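Long-range contacts in amino acid ABC transporter, periplasmic amino acid-binding protein, putative (Streptococcus pneumoniae, PDB 4I62), which binds L-arginine between two lobes of a type II periplasmic binding fold and probably delivers amino acids to an ABC transporter: residues Y126-K131 with I196-V201; G108-D113 with Q223-A228; K151-Q156 with Q170-V175. All blocks are in the same frame, centred on the assembly; numbering follows the deposited sequence.

Contact 1: Y126-K131 with I196-V201; sequences YTAKNK and IFEEPV. With ARG (arginine), chain B.
Lys131 and Phe197 form an antiparallel hydrogen-bonded pair, each amide reaching the other's carbonyl: Lys131 N lies 2.9 Å from Phe197 O, and Phe197 N returns a bond to Lys131 O. A third backbone bond, from Glu199 N to Lys129 O (2.8 Å), approaches that carbonyl nearly head-on, with a C=O...N angle of 175°. It falls where strand 194-198 gives way to helix 199-208, Glu198 being the N-cap residue, so the pairing carries through to the first turn of the helix.

The charged side chains of Lys131 and Glu199 lie side by side, pointing the same way. Their contact is aliphatic lower down, with Lys131 CG against Glu199 CB at 3.8 Å. At the ends Lys131 NZ and Glu199 OE2 stay 4.4 Å apart, beyond a salt bridge, and one water joins them, accepting from Lys131 NZ and donating to Glu199 OE2. A second water links Lys129 N to Glu199 OE1.

In this type II periplasmic binding fold the junction of strand and helix delivers Glu198 to the ligand. Its chain bends at chi2 (146°), and Glu198 OE1 accepts a hydrogen bond from the alpha-amino N of the bound arginine at 2.9 Å; the bond from that nitrogen to OE2 is weak. Tyr227 also bonds OE1. Asn130 runs beside Glu198, its OD1 3.5 Å from Glu198 CG while taking a hydrogen bond from Gln161.

Apolar packing is slighter. Tyr126 and Pro200 meet tip to tip: Tyr126 CE2 lies 3.8 Å from Pro200 CG, with the hydroxyl also against that carbon, while Ala128 CB touches CB and CG of Glu198.

Contact 2: G108-D113 with Q223-A228; sequences GVSKTD and QDDSYA. With ARG (arginine), chain B.
Ser110 and Tyr227 face each other in a single backbone bridge, Ser110 CA and Tyr227 CA 4.4 Å apart. The chain directions of 108-111 and 225-228 differ by 105°. Two bonds flank the bridge: Ala228 N gives to Val109 O and Lys111 N to Ser226 O, each at 2.9 Å. Waters extend this short pairing, one between Val109 N and Ala228 O, another gripping Lys111 O, Asp224 O and Ser226 N together.

Among the side chains, Ser110 is the polar hub. Its OG, anti to the carbonyl carbon, donates to Asp225 OD1 at 2.7 Å on the syn lone pair, the side of the other carboxylate oxygen. The same Ser110 OG accepts a hydrogen bond from the alpha-amino N of the bound arginine at 2.8 Å. The ring of Tyr227, its hydroxyl tied to Glu198, lies against Gly108: the CA of Gly108 stands 3.9 Å from the ring centroid and 18° off its normal, a CH-pi contact, while Gly108 O sits over the same ring offset toward the rim, nearest CE1. Farther along, the CG of Lys111 packs on Ala228 CB at 3.8 Å.

The loop thereby meets the amino-acid head group of the ligand with complementary polarity. Gly108 O takes a bond from the ligand N at 2.8 Å, and Ser110 N donates to a ligand carboxylate oxygen in a nearly straight bond (173°). Because the Ser110 hydroxyl proton is committed to Asp225, its oxygen is turned into an acceptor for the amino group. Asp225 thus acts through Ser110 as second shell, and its carboxylate and that of Glu198, close enough possibly to share a proton, probably give the site a net negative character that suits the ligand's amino group.

Contact 3: K151-Q156 with Q170-V175; sequences KKVGAQ and QNSSLV. With ARG (arginine), chain B.
Val153 is held between Ser173 and Val175 by two backbone bonds: its N gives to Ser173 O and its O receives from Val175 N, each 2.9 Å. The ladder is extended at its two ends by Ser173 N bonding Lys151 O and by Ala155 N bonding Val175 O, the latter pair 3.0 Å apart. Alternate residues on each strand thus supply the bonds, as parallel pairing requires; the strand axes approach to 4.7 Å at 27°.

Side-chain contact is thin. Leu174 sends CD2 alongside Val153 CB at 4.1 Å, and on the other face Lys152 CG lies 4.1 Å from Ser173 CB. Ser172 sets its CB 3.3 Å from Lys151 O, while its OG bonds Leu148 O.

Beyond the paired residues, Gln156 reaches the ligand. With CG anti to the backbone N (chi1 -177°) and the chain extended, its OE1 accepts from the guanidinium NH2 of the bound arginine at 2.9 Å; Pro178 O and Asn46 OD1 both take bonds from NE2, fixing the amide's orientation.

The two strands and helix 160-168 make a beta-alpha-beta crossover, the helix touching Ala155 and Leu174. Strand 194-198 pairs in parallel with 152-156 on its other edge, while helix 180-188 packs against Gln156 and Val175.

All three contacts reach one mixed sheet, contact 2 through strand 226-232 alone, and each touches the arginine. Contact 2 is buried beside the ligand's head group; contact 1 is partly buried, its pocket side carrying Glu198, its other side a water-bridged lysine-glutamate pair; contact 3, whose centre lies about 20 Å from the centre of the chain, has several exposed residues and relies on backbone pairing. Contacts 1 and 2 touch through Glu198 with Tyr227 and through Glu198 OE2 and Asp225 OD2, 2.6 Å apart, possibly sharing a proton. Contacts 1 and 3 hold adjacent strands, 194-198 and 152-156, joined where Ile196 N meets Gly154 O. Contacts 2 and 3, not touching, grip opposite ends of the arginine.

Contact 1: Y126-K131 with I196-V201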
# COMPACT_ATOMS: atom_id res chain seq x y z
N TYR A 126 0.49 -9.89 4.24
CA TYR A 126 -0.35 -9.09 5.13
C TYR A 126 -1.76 -9.23 4.64
O TYR A 126 -1.99 -9.41 3.42
CB TYR A 126 0.04 -7.61 5.05
CG TYR A 126 -0.62 -6.76 6.09
CD1 TYR A 126 -0.13 -6.74 7.38
CD2 TYR A 126 -1.74 -5.98 5.81
CE1 TYR A 126 -0.72 -5.98 8.38
CE2 TYR A 126 -2.37 -5.23 6.83
CZ TYR A 126 -1.84 -5.22 8.09
OH TYR A 126 -2.42 -4.47 9.09
N THR A 127 -2.74 -9.15 5.55
CA THR A 127 -4.13 -9.11 5.13
C THR A 127 -4.83 -7.95 5.78
O THR A 127 -4.69 -7.69 6.98
CB THR A 127 -4.87 -10.38 5.44
OG1 THR A 127 -4.80 -10.61 6.85
CG2 THR A 127 -4.26 -11.52 4.67
N ALA A 128 -5.60 -7.24 4.97
CA ALA A 128 -6.20 -5.97 5.37
C ALA A 128 -7.71 -5.92 5.14
O ALA A 128 -8.21 -6.67 4.29
CB ALA A 128 -5.53 -4.81 4.61
N LYS A 129 -8.41 -5.13 5.95
CA LYS A 129 -9.80 -4.73 5.67
C LYS A 129 -9.81 -3.29 5.14
O LYS A 129 -8.96 -2.48 5.49
CB LYS A 129 -10.70 -4.80 6.93
CG LYS A 129 -10.89 -6.21 7.49
CD LYS A 129 -11.79 -6.20 8.71
CE LYS A 129 -12.11 -7.61 9.20
NZ LYS A 129 -12.94 -7.59 10.43
N ASN A 130 -10.81 -2.97 4.33
CA ASN A 130 -11.03 -1.61 3.87
C ASN A 130 -11.87 -0.80 4.83
O ASN A 130 -12.84 -1.31 5.40
CB ASN A 130 -11.66 -1.64 2.48
CG ASN A 130 -10.65 -2.10 1.45
OD1 ASN A 130 -9.74 -1.37 1.13
ND2 ASN A 130 -10.73 -3.38 1.05
N LYS A 131 -11.51 0.47 5.01
CA LYS A 131 -12.20 1.40 5.90
C LYS A 131 -12.39 2.73 5.19
O LYS A 131 -11.86 2.94 4.09
CB LYS A 131 -11.40 1.63 7.18
CG LYS A 131 -11.09 0.39 7.96
CD LYS A 131 -12.33 -0.15 8.58
CE LYS A 131 -11.98 -1.03 9.75
NZ LYS A 131 -13.19 -1.21 10.60
N ILE A 196 -11.47 6.04 0.86
CA ILE A 196 -11.33 4.62 1.15
C ILE A 196 -9.87 4.25 1.29
O ILE A 196 -9.09 4.44 0.33
CB ILE A 196 -11.98 3.74 0.05
CG1 ILE A 196 -13.39 4.20 -0.31
CG2 ILE A 196 -11.93 2.27 0.44
CD1 ILE A 196 -14.00 3.43 -1.45
N PHE A 197 -9.46 3.70 2.43
CA PHE A 197 -8.11 3.20 2.62
C PHE A 197 -8.16 1.91 3.43
O PHE A 197 -9.02 1.73 4.30
CB PHE A 197 -7.22 4.16 3.45
CG PHE A 197 -6.69 5.37 2.73
CD1 PHE A 197 -6.10 5.32 1.50
CD2 PHE A 197 -6.79 6.62 3.34
CE1 PHE A 197 -5.62 6.49 0.86
CE2 PHE A 197 -6.27 7.76 2.74
CZ PHE A 197 -5.68 7.70 1.52
N GLU A 198 -7.19 1.04 3.18
CA GLU A 198 -7.00 -0.13 4.03
C GLU A 198 -6.70 0.30 5.47
O GLU A 198 -6.03 1.32 5.70
CB GLU A 198 -5.91 -1.03 3.44
CG GLU A 198 -6.47 -1.75 2.19
CD GLU A 198 -5.48 -2.02 1.04
OE1 GLU A 198 -4.46 -1.30 0.91
OE2 GLU A 198 -5.79 -2.90 0.22
N GLU A 199 -7.18 -0.49 6.42
CA GLU A 199 -7.23 -0.11 7.82
C GLU A 199 -5.91 0.46 8.40
O GLU A 199 -5.95 1.51 9.04
CB GLU A 199 -7.74 -1.29 8.67
CG GLU A 199 -7.90 -0.92 10.14
CD GLU A 199 -8.64 -1.98 10.95
OE1 GLU A 199 -8.76 -3.14 10.50
OE2 GLU A 199 -9.04 -1.68 12.11
N PRO A 200 -4.77 -0.22 8.22
CA PRO A 200 -3.55 0.30 8.88
C PRO A 200 -3.14 1.66 8.33
O PRO A 200 -2.62 2.51 9.05
CB PRO A 200 -2.48 -0.77 8.56
CG PRO A 200 -3.02 -1.49 7.37
CD PRO A 200 -4.52 -1.50 7.55
N VAL A 201 -3.38 1.87 7.05
CA VAL A 201 -3.06 3.12 6.38
C VAL A 201 -4.02 4.23 6.83
O VAL A 201 -3.60 5.35 7.16
CB VAL A 201 -3.04 2.92 4.85
CG1 VAL A 201 -2.85 4.24 4.12
CG2 VAL A 201 -1.91 1.95 4.50
N ARG B . -3.50 -2.24 -1.68
CA ARG B . -3.95 -1.31 -2.74
C ARG B . -3.66 -1.87 -4.13
O ARG B . -2.81 -2.78 -4.26
CB ARG B . -3.37 0.08 -2.54
CG ARG B . -1.84 0.09 -2.45
CD ARG B . -1.29 1.50 -2.54
NE ARG B . 0.11 1.50 -2.14
CZ ARG B . 0.90 2.56 -2.14
NH1 ARG B . 2.17 2.44 -1.77
NH2 ARG B . 0.42 3.74 -2.51
OXT ARG B . -4.28 -1.34 -5.11
O HOH W 1 -7.35 -4.78 8.74
O HOH W 2 -11.63 -2.84 12.42

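Contact 2: G108-D113 with Q223-A228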
# COMPACT_ATOMS: atom_id res chain seq x y z
N GLY A 108 2.72 -2.37 -0.76
CA GLY A 108 1.37 -2.61 -0.26
C GLY A 108 0.43 -3.09 -1.35
O GLY A 108 -0.74 -2.73 -1.36
N VAL A 109 0.94 -3.92 -2.25
CA VAL A 109 0.18 -4.35 -3.44
C VAL A 109 -0.76 -5.51 -3.14
O VAL A 109 -0.30 -6.60 -2.71
CB VAL A 109 1.13 -4.76 -4.59
CG1 VAL A 109 0.35 -5.22 -5.80
CG2 VAL A 109 2.07 -3.65 -4.95
N SER A 110 -2.06 -5.31 -3.33
CA SER A 110 -3.02 -6.36 -3.17
C SER A 110 -3.01 -7.33 -4.34
O SER A 110 -2.98 -6.95 -5.52
CB SER A 110 -4.41 -5.74 -3.13
OG SER A 110 -4.56 -4.81 -2.05
N LYS A 111 -3.13 -8.63 -4.03
CA LYS A 111 -3.40 -9.60 -5.11
C LYS A 111 -4.80 -9.45 -5.66
O LYS A 111 -5.77 -9.25 -4.91
CB LYS A 111 -3.32 -11.03 -4.63
CG LYS A 111 -2.00 -11.34 -4.15
CD LYS A 111 -1.89 -12.79 -3.70
CE LYS A 111 -2.26 -13.77 -4.79
NZ LYS A 111 -2.24 -15.19 -4.27
N THR A 112 -4.92 -9.53 -6.97
CA THR A 112 -6.25 -9.63 -7.57
C THR A 112 -6.18 -10.62 -8.72
O THR A 112 -5.09 -10.92 -9.21
CB THR A 112 -6.74 -8.30 -8.14
OG1 THR A 112 -5.95 -7.95 -9.27
CG2 THR A 112 -6.70 -7.17 -7.11
N ASP A 113 -7.32 -11.12 -9.17
CA ASP A 113 -7.32 -12.04 -10.29
C ASP A 113 -6.81 -11.39 -11.55
O ASP A 113 -6.03 -11.99 -12.28
CB ASP A 113 -8.71 -12.64 -10.54
CG ASP A 113 -9.09 -13.67 -9.49
OD1 ASP A 113 -8.21 -14.06 -8.68
OD2 ASP A 113 -10.26 -14.12 -9.49
N GLN A 223 -13.97 -10.92 -0.77
CA GLN A 223 -12.82 -11.81 -0.85
C GLN A 223 -11.59 -11.22 -0.15
O GLN A 223 -11.56 -10.03 0.15
CB GLN A 223 -12.47 -12.09 -2.32
CG GLN A 223 -11.85 -10.91 -3.06
CD GLN A 223 -11.07 -11.35 -4.29
OE1 GLN A 223 -11.66 -11.71 -5.32
NE2 GLN A 223 -9.74 -11.34 -4.20
N ASP A 224 -10.60 -12.06 0.09
CA ASP A 224 -9.34 -11.66 0.71
C ASP A 224 -8.72 -10.42 0.07
O ASP A 224 -8.65 -10.32 -1.15
CB ASP A 224 -8.31 -12.79 0.56
CG ASP A 224 -8.60 -13.98 1.46
OD1 ASP A 224 -9.72 -14.05 2.03
OD2 ASP A 224 -7.70 -14.85 1.59
N ASP A 225 -8.26 -9.49 0.89
CA ASP A 225 -7.38 -8.43 0.45
C ASP A 225 -6.02 -8.71 1.07
O ASP A 225 -5.77 -8.31 2.22
CB ASP A 225 -7.92 -7.08 0.91
CG ASP A 225 -7.09 -5.92 0.42
OD1 ASP A 225 -6.08 -6.13 -0.30
OD2 ASP A 225 -7.47 -4.77 0.76
N SER A 226 -5.18 -9.41 0.33
CA SER A 226 -3.86 -9.79 0.82
C SER A 226 -2.76 -9.12 0.04
O SER A 226 -2.78 -9.08 -1.20
CB SER A 226 -3.69 -11.30 0.68
OG SER A 226 -4.65 -11.96 1.49
N TYR A 227 -1.78 -8.54 0.77
CA TYR A 227 -0.64 -7.93 0.13
C TYR A 227 0.41 -8.99 -0.24
O TYR A 227 0.62 -9.95 0.50
CB TYR A 227 0.06 -6.93 1.05
CG TYR A 227 -0.68 -5.69 1.43
CD1 TYR A 227 -1.91 -5.37 0.90
CD2 TYR A 227 -0.09 -4.83 2.36
CE1 TYR A 227 -2.57 -4.17 1.30
CE2 TYR A 227 -0.72 -3.67 2.76
CZ TYR A 227 -1.96 -3.35 2.23
OH TYR A 227 -2.54 -2.16 2.65
N ALA A 228 1.05 -8.77 -1.39
CA ALA A 228 2.09 -9.67 -1.87
C ALA A 228 3.09 -8.87 -2.70
O ALA A 228 2.82 -7.72 -3.12
CB ALA A 228 1.47 -10.79 -2.67
N ARG B . -3.50 -2.24 -1.68
CA ARG B . -3.95 -1.31 -2.74
C ARG B . -3.66 -1.87 -4.13
O ARG B . -2.81 -2.78 -4.26
CB ARG B . -3.37 0.08 -2.54
CG ARG B . -1.84 0.09 -2.45
CD ARG B . -1.29 1.50 -2.54
NE ARG B . 0.11 1.50 -2.14
CZ ARG B . 0.90 2.56 -2.14
NH1 ARG B . 2.17 2.44 -1.77
NH2 ARG B . 0.42 3.74 -2.51
OXT ARG B . -4.28 -1.34 -5.11
O HOH W 3 3.60 -5.23 -2.01
O HOH W 4 -6.07 -10.21 -2.36
O HOH W 5 -9.90 -10.45 -7.73

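Contact 3: K151-Q156 with Q170-V175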
# COMPACT_ATOMS: atom_id res chain seq x y z
N LYS A 151 -22.83 11.43 -2.10
CA LYS A 151 -21.63 11.98 -1.48
C LYS A 151 -20.44 11.86 -2.42
O LYS A 151 -20.49 11.16 -3.43
CB LYS A 151 -21.31 11.25 -0.16
CG LYS A 151 -22.46 11.27 0.85
CD LYS A 151 -22.79 12.71 1.23
CE LYS A 151 -24.06 12.84 2.06
NZ LYS A 151 -23.89 12.25 3.42
N LYS A 152 -19.35 12.54 -2.07
CA LYS A 152 -18.12 12.55 -2.83
C LYS A 152 -17.08 11.67 -2.13
O LYS A 152 -16.76 11.90 -0.97
CB LYS A 152 -17.59 14.00 -2.94
CG LYS A 152 -18.59 14.98 -3.53
CD LYS A 152 -18.28 16.42 -3.17
CE LYS A 152 -19.30 17.36 -3.78
NZ LYS A 152 -20.71 16.98 -3.44
N VAL A 153 -16.58 10.67 -2.85
CA VAL A 153 -15.70 9.66 -2.24
C VAL A 153 -14.41 9.57 -3.03
O VAL A 153 -14.43 9.44 -4.28
CB VAL A 153 -16.41 8.28 -2.25
CG1 VAL A 153 -15.56 7.21 -1.57
CG2 VAL A 153 -17.76 8.39 -1.53
N GLY A 154 -13.29 9.64 -2.34
CA GLY A 154 -11.98 9.56 -2.96
C GLY A 154 -11.30 8.21 -2.79
O GLY A 154 -11.52 7.49 -1.82
N ALA A 155 -10.39 7.94 -3.73
CA ALA A 155 -9.52 6.78 -3.67
C ALA A 155 -8.28 7.06 -4.51
O ALA A 155 -8.28 7.92 -5.39
CB ALA A 155 -10.22 5.52 -4.18
N GLN A 156 -7.22 6.29 -4.26
CA GLN A 156 -5.98 6.48 -4.99
C GLN A 156 -6.07 5.89 -6.40
O GLN A 156 -6.50 4.75 -6.60
CB GLN A 156 -4.79 5.89 -4.23
CG GLN A 156 -3.45 6.16 -4.99
CD GLN A 156 -2.19 5.76 -4.25
OE1 GLN A 156 -2.10 4.68 -3.70
NE2 GLN A 156 -1.19 6.62 -4.27
N GLN A 170 -22.28 3.77 -7.59
CA GLN A 170 -22.90 4.46 -8.73
C GLN A 170 -23.69 5.71 -8.36
O GLN A 170 -23.94 6.55 -9.23
CB GLN A 170 -23.80 3.51 -9.52
CG GLN A 170 -23.05 2.55 -10.43
CD GLN A 170 -22.41 1.40 -9.67
OE1 GLN A 170 -22.72 1.14 -8.51
NE2 GLN A 170 -21.49 0.72 -10.32
N ASN A 171 -24.10 5.83 -7.10
CA ASN A 171 -24.86 6.99 -6.67
C ASN A 171 -23.99 8.06 -6.01
O ASN A 171 -24.51 9.01 -5.44
CB ASN A 171 -25.99 6.60 -5.70
CG ASN A 171 -27.05 5.74 -6.35
OD1 ASN A 171 -27.34 5.89 -7.53
ND2 ASN A 171 -27.65 4.86 -5.56
N SER A 172 -22.67 7.88 -6.11
CA SER A 172 -21.71 8.81 -5.51
C SER A 172 -20.91 9.52 -6.60
O SER A 172 -20.78 9.00 -7.71
CB SER A 172 -20.72 8.05 -4.60
OG SER A 172 -21.38 7.27 -3.59
N SER A 173 -20.31 10.66 -6.24
CA SER A 173 -19.33 11.32 -7.10
C SER A 173 -17.94 10.84 -6.72
O SER A 173 -17.52 10.93 -5.57
CB SER A 173 -19.41 12.84 -6.92
OG SER A 173 -20.65 13.33 -7.39
N LEU A 174 -17.19 10.30 -7.67
CA LEU A 174 -15.92 9.67 -7.34
C LEU A 174 -14.72 10.53 -7.76
O LEU A 174 -14.71 11.11 -8.86
CB LEU A 174 -15.85 8.30 -8.01
CG LEU A 174 -17.02 7.37 -7.64
CD1 LEU A 174 -16.92 6.03 -8.37
CD2 LEU A 174 -17.16 7.17 -6.11
N VAL A 175 -13.75 10.65 -6.88
CA VAL A 175 -12.49 11.37 -7.09
C VAL A 175 -11.39 10.33 -7.05
O VAL A 175 -11.31 9.56 -6.10
CB VAL A 175 -12.31 12.46 -6.00
CG1 VAL A 175 -10.92 13.08 -6.05
CG2 VAL A 175 -13.36 13.54 -6.18
N ARG B . -3.50 -2.24 -1.68
CA ARG B . -3.95 -1.31 -2.74
C ARG B . -3.66 -1.87 -4.13
O ARG B . -2.81 -2.78 -4.26
CB ARG B . -3.37 0.08 -2.54
CG ARG B . -1.84 0.09 -2.45
CD ARG B . -1.29 1.50 -2.54
NE ARG B . 0.11 1.50 -2.14
CZ ARG B . 0.90 2.56 -2.14
NH1 ARG B . 2.17 2.44 -1.77
NH2 ARG B . 0.42 3.74 -2.51
OXT ARG B . -4.28 -1.34 -5.11